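Local coordinates for tubulin-like protein CetZ2 (Haloferax volcanii, PDB 4B45), which binds GTP, belongs to the tubulin/FtsZ-like CetZ family of GTPases and takes part in controlling archaeal cell shape, at residues T255-A260 with E323-F328; S261-A266 with G317-S322. All coordinates share one frame; numbering follows the deposited sequence.

Contact 1: T255-A260 with E323-F328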
# COMPACT_ATOMS: atom_id res chain seq x y z
N THR A 255 -8.91 -1.10 8.10
CA THR A 255 -7.64 -0.47 7.82
C THR A 255 -6.55 -1.51 7.50
O THR A 255 -6.56 -2.62 8.04
CB THR A 255 -7.23 0.40 9.01
OG1 THR A 255 -5.90 0.89 8.81
CG2 THR A 255 -7.28 -0.42 10.26
N SER A 256 -5.64 -1.16 6.61
CA SER A 256 -4.59 -2.07 6.17
C SER A 256 -3.60 -2.40 7.29
O SER A 256 -2.96 -3.46 7.28
CB SER A 256 -3.87 -1.50 4.94
OG SER A 256 -3.23 -0.28 5.27
N LEU A 257 -3.48 -1.47 8.23
CA LEU A 257 -2.77 -1.67 9.50
C LEU A 257 -3.74 -1.47 10.67
O LEU A 257 -4.29 -0.38 10.83
CB LEU A 257 -1.68 -0.60 9.61
CG LEU A 257 -0.93 -0.56 10.95
CD1 LEU A 257 -0.03 -1.80 11.10
CD2 LEU A 257 -0.12 0.73 11.05
N PRO A 258 -3.95 -2.50 11.52
CA PRO A 258 -4.86 -2.36 12.67
C PRO A 258 -4.49 -1.25 13.66
O PRO A 258 -3.30 -0.96 13.86
CB PRO A 258 -4.74 -3.72 13.39
CG PRO A 258 -4.31 -4.67 12.32
CD PRO A 258 -3.43 -3.88 11.39
N ASP A 259 -5.50 -0.66 14.28
CA ASP A 259 -5.33 0.37 15.30
C ASP A 259 -4.54 1.59 14.78
O ASP A 259 -3.60 2.05 15.42
CB ASP A 259 -4.68 -0.21 16.58
CG ASP A 259 -4.82 0.71 17.78
OD1 ASP A 259 -5.81 1.48 17.84
OD2 ASP A 259 -3.95 0.67 18.68
N ALA A 260 -4.95 2.11 13.63
CA ALA A 260 -4.25 3.23 13.00
C ALA A 260 -4.98 4.57 13.12
O ALA A 260 -4.72 5.48 12.33
CB ALA A 260 -3.99 2.92 11.53
N GLU A 323 -1.27 -0.28 18.49
CA GLU A 323 -0.99 -1.46 19.32
C GLU A 323 -0.23 -2.51 18.52
O GLU A 323 0.71 -3.13 19.02
CB GLU A 323 -2.30 -2.05 19.83
CG GLU A 323 -2.29 -2.44 21.29
CD GLU A 323 -3.69 -2.43 21.91
OE1 GLU A 323 -4.67 -2.28 21.15
OE2 GLU A 323 -3.80 -2.57 23.15
N ARG A 324 -0.67 -2.71 17.28
CA ARG A 324 -0.09 -3.69 16.38
C ARG A 324 1.36 -3.36 16.06
O ARG A 324 2.23 -4.23 16.15
CB ARG A 324 -0.94 -3.79 15.10
CG ARG A 324 -0.30 -4.60 13.96
CD ARG A 324 0.12 -6.01 14.39
NE ARG A 324 0.36 -6.83 13.21
CZ ARG A 324 1.33 -7.73 13.08
NH1 ARG A 324 2.20 -7.95 14.06
NH2 ARG A 324 1.43 -8.41 11.94
N VAL A 325 1.63 -2.10 15.70
CA VAL A 325 3.02 -1.66 15.47
C VAL A 325 3.88 -1.81 16.72
O VAL A 325 4.99 -2.36 16.66
CB VAL A 325 3.09 -0.20 14.94
CG1 VAL A 325 4.55 0.26 14.81
CG2 VAL A 325 2.43 -0.11 13.59
N GLU A 326 3.38 -1.34 17.85
CA GLU A 326 4.14 -1.43 19.09
C GLU A 326 4.36 -2.88 19.50
O GLU A 326 5.45 -3.25 19.95
CB GLU A 326 3.44 -0.67 20.19
CG GLU A 326 3.31 0.82 19.90
CD GLU A 326 2.30 1.51 20.81
OE1 GLU A 326 1.46 0.80 21.40
OE2 GLU A 326 2.35 2.75 20.92
N SER A 327 3.33 -3.71 19.34
CA SER A 327 3.46 -5.13 19.62
C SER A 327 4.50 -5.74 18.68
O SER A 327 5.38 -6.48 19.11
CB SER A 327 2.12 -5.83 19.47
OG SER A 327 2.28 -7.23 19.62
N PHE A 328 4.41 -5.39 17.40
CA PHE A 328 5.34 -5.90 16.40
C PHE A 328 6.80 -5.57 16.74
O PHE A 328 7.65 -6.45 16.74
CB PHE A 328 4.97 -5.41 14.99
CG PHE A 328 6.11 -5.53 14.01
CD1 PHE A 328 6.54 -6.78 13.59
CD2 PHE A 328 6.76 -4.41 13.54
CE1 PHE A 328 7.60 -6.91 12.71
CE2 PHE A 328 7.83 -4.53 12.64
CZ PHE A 328 8.25 -5.78 12.24
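Asp259 OD2 accepts the backbone N-H of Glu323, the first residue of helix 323-340 in the CetZ C-terminal domain, and so joins the loop between helix 240-252 and strand 263-272 to the start of the chain's last helix. The bond is short, with Glu323 N 2.8 Å from Asp259 OD2. It is nearly straight, 166° at the hydrogen, and reaches the anti side of the oxygen, a little out of the carboxylate plane. With CG anti to its own N (chi1 -164°), Asp259 brings a negative charge to the N-terminal end of the helix, where the helix dipole is probably favourable. Glu323 OE1, 3.9 Å from Asp259 OD2, should offset part of that benefit.

Next to this polar pair the contact is apolar. The CD of Pro258 lies 4.1 Å from CG of Arg324, the two side chains running side by side in the same direction. Leu257 meets Val325 at about a right angle, CD2 3.7 Å from CG2, while its CD1 is 4.0 Å from CG of Arg324.

Further out, Leu257 packs on Ile222 and Ala224 of strand 222-231. The Arg324 guanidinium turns to the GTPase side, where NH2 forms a salt bridge with Asp164 and hydrogen-bonds to Pro134 O. Within the loop, Thr255 OG1 donates to Leu257 O at 2.9 Å, from 44° above the carbonyl plane.

Contact 2: S261-A266 with G317-S322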
# COMPACT_ATOMS: atom_id res chain seq x y z
N SER A 261 -5.88 4.70 14.10
CA SER A 261 -6.68 5.92 14.26
C SER A 261 -5.88 7.17 14.56
O SER A 261 -6.14 8.23 14.02
CB SER A 261 -7.73 5.76 15.37
OG SER A 261 -8.95 5.30 14.85
N ASP A 262 -4.92 7.04 15.47
CA ASP A 262 -4.16 8.19 15.94
C ASP A 262 -3.19 8.70 14.87
O ASP A 262 -2.02 8.35 14.86
CB ASP A 262 -3.42 7.82 17.23
CG ASP A 262 -2.70 8.99 17.85
OD1 ASP A 262 -2.85 10.12 17.34
OD2 ASP A 262 -1.99 8.78 18.86
N ALA A 263 -3.69 9.54 13.97
CA ALA A 263 -2.88 9.96 12.83
C ALA A 263 -2.73 11.48 12.71
O ALA A 263 -3.58 12.25 13.17
CB ALA A 263 -3.45 9.39 11.55
N ASP A 264 -1.65 11.89 12.08
CA ASP A 264 -1.35 13.30 11.91
C ASP A 264 -2.19 13.90 10.78
O ASP A 264 -2.55 15.07 10.83
CB ASP A 264 0.15 13.48 11.64
CG ASP A 264 0.53 14.93 11.37
OD1 ASP A 264 0.55 15.73 12.34
OD2 ASP A 264 0.79 15.28 10.20
N ALA A 265 -2.50 13.10 9.77
CA ALA A 265 -3.26 13.60 8.63
C ALA A 265 -4.18 12.51 8.12
O ALA A 265 -3.96 11.33 8.37
CB ALA A 265 -2.31 14.06 7.51
N ALA A 266 -5.23 12.92 7.41
CA ALA A 266 -6.16 11.95 6.88
C ALA A 266 -6.77 12.48 5.60
O ALA A 266 -6.89 13.69 5.41
CB ALA A 266 -7.26 11.67 7.90
N GLY A 317 -2.23 9.35 7.38
CA GLY A 317 -0.80 9.58 7.29
C GLY A 317 -0.23 9.91 8.65
O GLY A 317 -0.93 10.49 9.48
N GLY A 318 1.01 9.52 8.89
CA GLY A 318 1.65 9.78 10.18
C GLY A 318 0.96 9.06 11.32
O GLY A 318 0.61 9.66 12.33
N VAL A 319 0.75 7.75 11.15
CA VAL A 319 0.09 6.94 12.16
C VAL A 319 0.99 6.74 13.38
O VAL A 319 2.20 6.54 13.24
CB VAL A 319 -0.28 5.58 11.56
CG1 VAL A 319 -0.80 4.63 12.64
CG2 VAL A 319 -1.30 5.78 10.42
N GLU A 320 0.40 6.80 14.57
CA GLU A 320 1.16 6.58 15.79
C GLU A 320 0.38 5.86 16.89
O GLU A 320 -0.84 5.75 16.84
CB GLU A 320 1.74 7.90 16.30
CG GLU A 320 3.18 8.12 15.84
CD GLU A 320 3.54 9.58 15.67
OE1 GLU A 320 2.64 10.44 15.83
OE2 GLU A 320 4.72 9.87 15.36
N ARG A 321 1.11 5.34 17.86
CA ARG A 321 0.52 4.65 19.01
C ARG A 321 -0.39 3.49 18.62
O ARG A 321 -1.39 3.22 19.29
CB ARG A 321 -0.20 5.66 19.91
CG ARG A 321 0.77 6.65 20.54
CD ARG A 321 0.07 7.69 21.41
NE ARG A 321 1.06 8.53 22.09
CZ ARG A 321 0.78 9.55 22.89
NH1 ARG A 321 -0.49 9.89 23.12
NH2 ARG A 321 1.76 10.25 23.45
N SER A 322 -0.05 2.82 17.53
CA SER A 322 -0.77 1.63 17.09
C SER A 322 -0.32 0.40 17.86
O SER A 322 0.87 0.07 17.88
CB SER A 322 -0.53 1.38 15.60
OG SER A 322 -0.98 0.09 15.23
O HOH W 1 -3.28 4.79 16.09
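A classic beta bulge joins strands 263-272 and 309-319, with Asp264 and Ala265 both facing Gly317. The carbonyl oxygen of Gly317 takes the N-H of Ala265 at 3.1 Å and a weak, bent bond from Asp264 N. Gly317 N returns a bond to Ala265 O (2.8 Å), completing an antiparallel hydrogen-bonded pair. Asp264 N also bonds to Gly318 O, from 53° above that carbonyl plane; the one amide is thus shared between two oxygens.

Gly318, at positive phi, packs against Asp264 at this corner. The two strands are neighbours in the sheet of the C-terminal domain, and the bulge lies where both chains turn a corner, at Asp264 and Gly318. Beyond it Ala263 CA-H points at Gly318 O, and Ala263 CB rests 3.4 Å from Gly317 O.

Asp262, centre of an inverse gamma turn, offers its O to Glu320 N at 2.9 Å, the donor lying nearly on the C=O line (163°). A water accepts from Asp262 N and donates to Glu320 O. Asp262 OD2 touches Arg321 CD at 3.5 Å; the guanidinium is tilted 68° from the carboxylate, and no N-H points at that oxygen.

The centres of the two contacts lie about 11 Å apart on the same side of the chain's centre, within the C-terminal domain. Each segment of contact 2 adjoins one of contact 1 along the chain: 261-266 follows 255-260, and 317-322 precedes 323-328. Strand 309-319 leads through Ser322, the N-cap, into helix 323-340. Ser322 OG probably hydrogen-bonds to Pro258 O, 2.9 Å away, and Ser322 CB packs 3.1 Å from Asp259 O. The ends of two neighbouring inner strands, the 255-260 loop and the start of the final helix thus pack together, and the side chain of Arg324 lies about 9 Å from the bound GTP analogue, without touching it.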